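Local coordinates for aminotransferase, class V family protein (Trichomonas vaginalis, PDB 5F8V) that probably catalyses the pyridoxal-phosphate-dependent conversion of O-phospho-L-serine and 2-oxoglutarate into 3-phosphooxypyruvate and L-glutamate in serine biosynthesis, at residues F151-N156 and L174-S179; Q165-V170 and I187-K192. One frame throughout, in Å; residues are numbered along the deposited sequence.

Contact 1 (F151-N156 and L174-S179); sequences FYYCDN and LIIDMS
Water 1 joins Y152 to D177 across two paired strands: it lies in the plane of the Y152 ring, 2.7 Å from OH, and donates to D177 OD2. Y152 OH comes 3.5 Å from D177 CB, the two side chains running side by side with ring and carboxylate planes 53° apart. The other oxygen, D177 OD1, closes an Asx turn by accepting from S179 N, above the carboxylate plane, and takes S179 OG at 2.7 Å on its syn lone pair. Strands 151-154 and 174-177 are parallel neighbours in the central mixed sheet of this class-V aminotransferase. I175 N to F151 O, Y153 N to I175 O, D177 N to Y153 O and D155 N to D177 O are the hydrogen bonds of the ladder. D177 is the last residue of its strand; its OD2 lies close to N1 of the cofactor-lysine adduct at position 202, as the aspartate facing the pyridine nitrogen does in fold-type I PLP enzymes. I176 CG2 makes a CH-pi contact over one face of the Y153 ring, offset toward the rim, while I176 CD1 reaches Y153 OH at 3.5 Å. That hydroxyl donates to D155 OD1, whereas D155 OD2 is bound by N181 and R185.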
loop_
_atom_site.group_PDB
_atom_site.type_symbol
_atom_site.label_atom_id
_atom_site.label_comp_id
_atom_site.label_asym_id
_atom_site.label_seq_id
_atom_site.Cartn_x
_atom_site.Cartn_y
_atom_site.Cartn_z
ATOM N N PHE A 151 -6.713 -1.689 -25.459
ATOM C CA PHE A 151 -8.007 -1.037 -25.335
ATOM C C PHE A 151 -8.326 -1.022 -23.839
ATOM O O PHE A 151 -8.584 -2.073 -23.249
ATOM C CB PHE A 151 -9.075 -1.815 -26.107
ATOM C CG PHE A 151 -10.440 -1.189 -26.068
ATOM C CD1 PHE A 151 -10.873 -0.365 -27.105
ATOM C CD2 PHE A 151 -11.305 -1.432 -25.001
ATOM C CE1 PHE A 151 -12.138 0.201 -27.077
ATOM C CE2 PHE A 151 -12.561 -0.865 -24.962
ATOM C CZ PHE A 151 -12.983 -0.045 -26.005
ATOM N N TYR A 152 -8.274 0.159 -23.233
ATOM C CA TYR A 152 -8.497 0.311 -21.796
ATOM C C TYR A 152 -9.943 0.690 -21.529
ATOM O O TYR A 152 -10.496 1.544 -22.225
ATOM C CB TYR A 152 -7.570 1.381 -21.218
ATOM C CG TYR A 152 -7.719 1.568 -19.724
ATOM C CD1 TYR A 152 -8.794 2.291 -19.186
ATOM C CD2 TYR A 152 -6.791 1.019 -18.838
ATOM C CE1 TYR A 152 -8.942 2.446 -17.822
ATOM C CE2 TYR A 152 -6.928 1.184 -17.471
ATOM C CZ TYR A 152 -8.000 1.898 -16.976
ATOM O OH TYR A 152 -8.138 2.057 -15.634
ATOM N N TYR A 153 -10.545 0.070 -20.513
ATOM C CA TYR A 153 -11.893 0.454 -20.062
ATOM C C TYR A 153 -12.194 0.022 -18.640
ATOM O O TYR A 153 -11.513 -0.831 -18.083
ATOM C CB TYR A 153 -12.970 -0.089 -21.004
ATOM C CG TYR A 153 -13.443 -1.506 -20.737
ATOM C CD1 TYR A 153 -12.691 -2.605 -21.141
ATOM C CD2 TYR A 153 -14.667 -1.744 -20.114
ATOM C CE1 TYR A 153 -13.134 -3.909 -20.912
ATOM C CE2 TYR A 153 -15.117 -3.035 -19.894
ATOM C CZ TYR A 153 -14.342 -4.119 -20.295
ATOM O OH TYR A 153 -14.807 -5.391 -20.070
ATOM N N CYS A 154 -13.238 0.621 -18.081
ATOM C CA CYS A 154 -13.689 0.344 -16.722
ATOM C C CYS A 154 -14.933 -0.530 -16.774
ATOM O O CYS A 154 -15.976 -0.125 -17.304
ATOM C CB CYS A 154 -14.005 1.641 -15.998
ATOM S SG CYS A 154 -14.393 1.394 -14.267
ATOM N N ASP A 155 -14.820 -1.737 -16.238
ATOM C CA ASP A 155 -15.925 -2.687 -16.310
ATOM C C ASP A 155 -17.133 -2.227 -15.492
ATOM O O ASP A 155 -18.264 -2.492 -15.882
ATOM C CB ASP A 155 -15.470 -4.078 -15.861
ATOM C CG ASP A 155 -16.334 -5.177 -16.429
ATOM O OD1 ASP A 155 -16.560 -5.190 -17.651
ATOM O OD2 ASP A 155 -16.788 -6.032 -15.652
ATOM N N ASN A 156 -16.895 -1.538 -14.374
ATOM C CA ASN A 156 -17.978 -1.004 -13.545
ATOM C C ASN A 156 -17.677 0.412 -13.045
ATOM O O ASN A 156 -16.790 0.607 -12.209
ATOM C CB ASN A 156 -18.266 -1.946 -12.367
ATOM C CG ASN A 156 -19.429 -1.466 -11.519
ATOM O OD1 ASN A 156 -20.585 -1.518 -11.939
ATOM N ND2 ASN A 156 -19.120 -0.932 -10.346
ATOM N N LEU A 174 -7.508 -6.274 -24.102
ATOM C CA LEU A 174 -8.253 -5.466 -23.136
ATOM C C LEU A 174 -7.433 -5.247 -21.883
ATOM O O LEU A 174 -6.788 -6.182 -21.375
ATOM C CB LEU A 174 -9.557 -6.161 -22.751
ATOM C CG LEU A 174 -10.571 -6.418 -23.872
ATOM C CD1 LEU A 174 -11.620 -7.410 -23.395
ATOM C CD2 LEU A 174 -11.217 -5.126 -24.348
ATOM N N ILE A 175 -7.458 -4.014 -21.386
ATOM C CA ILE A 175 -6.962 -3.712 -20.050
ATOM C C ILE A 175 -8.148 -3.162 -19.268
ATOM O O ILE A 175 -8.680 -2.108 -19.623
ATOM C CB ILE A 175 -5.795 -2.713 -20.070
ATOM C CG1 ILE A 175 -4.616 -3.336 -20.836
ATOM C CG2 ILE A 175 -5.406 -2.352 -18.640
ATOM C CD1 ILE A 175 -3.321 -2.575 -20.782
ATOM N N ILE A 176 -8.542 -3.875 -18.212
ATOM C CA ILE A 176 -9.832 -3.675 -17.582
ATOM C C ILE A 176 -9.686 -3.271 -16.109
ATOM O O ILE A 176 -9.083 -4.002 -15.307
ATOM C CB ILE A 176 -10.728 -4.938 -17.690
ATOM C CG1 ILE A 176 -10.627 -5.565 -19.093
ATOM C CG2 ILE A 176 -12.163 -4.594 -17.337
ATOM C CD1 ILE A 176 -11.593 -6.696 -19.368
ATOM N N ASP A 177 -10.238 -2.109 -15.761
ATOM C CA ASP A 177 -10.364 -1.716 -14.345
ATOM C C ASP A 177 -11.621 -2.363 -13.788
ATOM O O ASP A 177 -12.745 -1.949 -14.113
ATOM C CB ASP A 177 -10.417 -0.194 -14.188
ATOM C CG ASP A 177 -10.471 0.265 -12.719
ATOM O OD1 ASP A 177 -10.423 -0.560 -11.784
ATOM O OD2 ASP A 177 -10.556 1.480 -12.507
ATOM N N MET A 178 -11.415 -3.381 -12.950
ATOM C CA MET A 178 -12.492 -4.081 -12.276
ATOM C C MET A 178 -12.503 -3.783 -10.784
ATOM O O MET A 178 -12.917 -4.629 -9.971
ATOM C CB MET A 178 -12.323 -5.575 -12.507
ATOM C CG MET A 178 -12.519 -5.977 -13.960
ATOM S SD MET A 178 -12.537 -7.773 -14.055
ATOM C CE MET A 178 -13.257 -8.031 -15.681
ATOM N N SER A 179 -12.067 -2.583 -10.414
ATOM C CA SER A 179 -11.916 -2.250 -8.989
ATOM C C SER A 179 -13.214 -2.476 -8.218
ATOM O O SER A 179 -13.222 -3.176 -7.198
ATOM C CB SER A 179 -11.388 -0.830 -8.821
ATOM O OG SER A 179 -10.003 -0.791 -9.136
HETATM O O HOH W 1 -10.367 3.300 -14.803
HETATM O O HOH W 2 -14.595 -1.396 -11.837
#

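Contact 2 (Q165-V170 and I187-K192)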
loop_
_atom_site.group_PDB
_atom_site.type_symbol
_atom_site.label_atom_id
_atom_site.label_comp_id
_atom_site.label_asym_id
_atom_site.label_seq_id
_atom_site.Cartn_x
_atom_site.Cartn_y
_atom_site.Cartn_z
ATOM N N GLN A 165 -22.077 -5.890 -19.327
ATOM C CA GLN A 165 -22.539 -7.268 -19.118
ATOM C C GLN A 165 -21.547 -8.305 -19.671
ATOM O O GLN A 165 -21.439 -9.405 -19.130
ATOM C CB GLN A 165 -23.934 -7.470 -19.719
ATOM C CG GLN A 165 -24.979 -6.566 -19.080
ATOM C CD GLN A 165 -26.408 -6.971 -19.399
ATOM O OE1 GLN A 165 -26.711 -7.406 -20.512
ATOM N NE2 GLN A 165 -27.302 -6.824 -18.420
ATOM N N GLN A 166 -20.837 -7.945 -20.742
ATOM C CA GLN A 166 -19.803 -8.795 -21.350
ATOM C C GLN A 166 -18.641 -7.930 -21.832
ATOM O O GLN A 166 -18.806 -6.723 -22.004
ATOM C CB GLN A 166 -20.397 -9.602 -22.513
ATOM C CG GLN A 166 -20.805 -8.770 -23.723
ATOM C CD GLN A 166 -21.896 -9.418 -24.559
ATOM O OE1 GLN A 166 -21.661 -9.835 -25.696
ATOM N NE2 GLN A 166 -23.100 -9.497 -24.001
ATOM N N PHE A 167 -17.471 -8.534 -22.046
ATOM C CA PHE A 167 -16.301 -7.779 -22.523
ATOM C C PHE A 167 -16.568 -7.220 -23.929
ATOM O O PHE A 167 -17.243 -7.869 -24.723
ATOM C CB PHE A 167 -15.035 -8.649 -22.577
ATOM C CG PHE A 167 -14.519 -9.117 -21.230
ATOM C CD1 PHE A 167 -15.011 -8.619 -20.013
ATOM C CD2 PHE A 167 -13.494 -10.057 -21.188
ATOM C CE1 PHE A 167 -14.506 -9.074 -18.810
ATOM C CE2 PHE A 167 -12.983 -10.504 -19.981
ATOM C CZ PHE A 167 -13.489 -10.016 -18.794
ATOM N N PRO A 168 -16.052 -6.009 -24.228
ATOM C CA PRO A 168 -16.126 -5.506 -25.600
ATOM C C PRO A 168 -15.374 -6.392 -26.601
ATOM O O PRO A 168 -14.464 -7.139 -26.216
ATOM C CB PRO A 168 -15.449 -4.133 -25.517
ATOM C CG PRO A 168 -15.515 -3.746 -24.087
ATOM C CD PRO A 168 -15.420 -5.032 -23.326
ATOM N N ASP A 169 -15.782 -6.299 -27.864
ATOM C CA ASP A 169 -15.115 -6.960 -28.977
ATOM C C ASP A 169 -14.289 -5.921 -29.740
ATOM O O ASP A 169 -14.838 -5.088 -30.461
ATOM C CB ASP A 169 -16.165 -7.606 -29.889
ATOM C CG ASP A 169 -15.556 -8.450 -30.997
ATOM O OD1 ASP A 169 -14.404 -8.924 -30.845
ATOM O OD2 ASP A 169 -16.250 -8.659 -32.018
ATOM N N VAL A 170 -12.973 -5.956 -29.542
ATOM C CA VAL A 170 -12.051 -5.048 -30.218
ATOM C C VAL A 170 -10.760 -5.788 -30.565
ATOM O O VAL A 170 -10.434 -6.797 -29.926
ATOM C CB VAL A 170 -11.715 -3.796 -29.368
ATOM C CG1 VAL A 170 -12.958 -2.947 -29.141
ATOM C CG2 VAL A 170 -11.057 -4.172 -28.049
ATOM N N ILE A 187 -15.368 -14.533 -14.655
ATOM C CA ILE A 187 -14.744 -13.906 -15.808
ATOM C C ILE A 187 -14.528 -15.002 -16.849
ATOM O O ILE A 187 -13.971 -16.046 -16.526
ATOM C CB ILE A 187 -13.405 -13.235 -15.424
ATOM C CG1 ILE A 187 -13.669 -12.002 -14.541
ATOM C CG2 ILE A 187 -12.626 -12.830 -16.666
ATOM C CD1 ILE A 187 -12.426 -11.419 -13.891
ATOM N N THR A 188 -14.987 -14.757 -18.076
ATOM C CA THR A 188 -14.732 -15.622 -19.234
ATOM C C THR A 188 -14.025 -14.813 -20.328
ATOM O O THR A 188 -13.729 -13.619 -20.152
ATOM C CB THR A 188 -16.047 -16.203 -19.801
ATOM O OG1 THR A 188 -16.912 -15.130 -20.203
ATOM C CG2 THR A 188 -16.750 -17.063 -18.759
ATOM N N GLN A 189 -13.738 -15.479 -21.446
ATOM C CA GLN A 189 -13.111 -14.853 -22.606
ATOM C C GLN A 189 -11.739 -14.267 -22.260
ATOM O O GLN A 189 -11.422 -13.128 -22.612
ATOM C CB GLN A 189 -14.032 -13.792 -23.230
ATOM C CG GLN A 189 -15.413 -14.293 -23.634
ATOM C CD GLN A 189 -16.218 -13.202 -24.326
ATOM O OE1 GLN A 189 -16.413 -12.118 -23.775
ATOM N NE2 GLN A 189 -16.669 -13.472 -25.548
ATOM N N TRP A 190 -10.930 -15.065 -21.573
ATOM C CA TRP A 190 -9.562 -14.677 -21.212
ATOM C C TRP A 190 -8.684 -14.350 -22.428
ATOM O O TRP A 190 -7.794 -13.505 -22.339
ATOM C CB TRP A 190 -8.898 -15.761 -20.343
ATOM C CG TRP A 190 -9.503 -15.870 -18.971
ATOM C CD1 TRP A 190 -10.440 -16.771 -18.557
ATOM C CD2 TRP A 190 -9.229 -15.034 -17.842
ATOM N NE1 TRP A 190 -10.764 -16.549 -17.246
ATOM C CE2 TRP A 190 -10.031 -15.493 -16.780
ATOM C CE3 TRP A 190 -8.377 -13.941 -17.625
ATOM C CZ2 TRP A 190 -10.013 -14.897 -15.514
ATOM C CZ3 TRP A 190 -8.351 -13.349 -16.370
ATOM C CH2 TRP A 190 -9.165 -13.827 -15.329
ATOM N N GLU A 191 -8.959 -14.988 -23.570
ATOM C CA GLU A 191 -8.274 -14.672 -24.832
ATOM C C GLU A 191 -8.317 -13.189 -25.267
ATOM O O GLU A 191 -7.461 -12.760 -26.039
ATOM C CB GLU A 191 -8.785 -15.569 -25.984
ATOM C CG GLU A 191 -10.213 -15.310 -26.475
ATOM C CD GLU A 191 -11.294 -16.049 -25.696
ATOM O OE1 GLU A 191 -10.995 -16.677 -24.658
ATOM O OE2 GLU A 191 -12.461 -15.998 -26.125
ATOM N N LYS A 192 -9.313 -12.437 -24.793
ATOM C CA LYS A 192 -9.443 -10.995 -25.088
ATOM C C LYS A 192 -8.615 -10.082 -24.185
ATOM O O LYS A 192 -8.521 -8.870 -24.451
ATOM C CB LYS A 192 -10.909 -10.556 -24.933
ATOM C CG LYS A 192 -11.907 -11.277 -25.812
ATOM C CD LYS A 192 -13.322 -10.821 -25.489
ATOM C CE LYS A 192 -14.321 -11.373 -26.495
ATOM N NZ LYS A 192 -14.168 -10.765 -27.843
HETATM O O HOH W 3 -17.399 -11.451 -21.250
HETATM O O HOH W 4 -12.048 -8.049 -27.493
#
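F167 sets its ring against the carbonyls of T188 and Q189 and the side chain of I187, and no direct hydrogen bond links the two segments. Its CB lies 3.9 Å from Q189 OE1, with K192 CD at a similar distance on the same side. CG stands anti to the carbonyl carbon (chi1 -66°), and beyond it the ring extends toward T188 and I187. CD2 passes near both T188 O and Q189 O, the latter at the ring edge. F167 CE2 makes the closest approach, 3.2 Å from T188 O. At the tip, F167 CZ meets I187 CG2 at 3.6 Å, the two side chains crossing at about a right angle. Elsewhere F167 packs on Y153, L174, I176 and V193 of the sheet strands and on M178 of a loop. Water 3 lies over one face of the F167 ring, offset toward the rim and 3.7 Å above the plane. It accepts from F167 N and donates to Q189 OE1 at 2.8 Å, tying the start of the aromatic residue to the glutamine amide. Farther along, K192 runs past P168 O to D169. Its chain is extended through CE and turns at the last torsion (chi4 -69°), which carries NZ to D169 OD1. The resulting salt bridge between K192 NZ and D169 OD1 is long, 3.5 Å, and these two side chains cross obliquely. Water 4 donates to P168 O, accepts from V170 N and also takes a weak bond from K192 NZ. One aromatic side chain supplies most of the apolar contact, while two waters and a stretched ion pair supply the polar links. The pair is long and D169 is exposed, so the attraction is probably screened and the fit around F167 may matter more.

The centres of the two contacts lie about 11 Å apart, and their segments alternate along the chain: 151-156, 165-170, 174-179, 187-192. Contact 1 is the buried pairing of neighbouring parallel strands about 9 Å from the chain centre; contact 2, about 17 Å out, joins the loops before and after strand 174-177. They touch directly, with F167 CD1 3.2 Å from Y153 OH, F167 CE1 3.5 Å from M178 CE, and a probable hydrogen bond of 2.8 Å from L174 N to K192 O, where strand 193-199 begins. The surface loops thus pack on the sheet whose strand 174-177 carries D177 toward the cofactor.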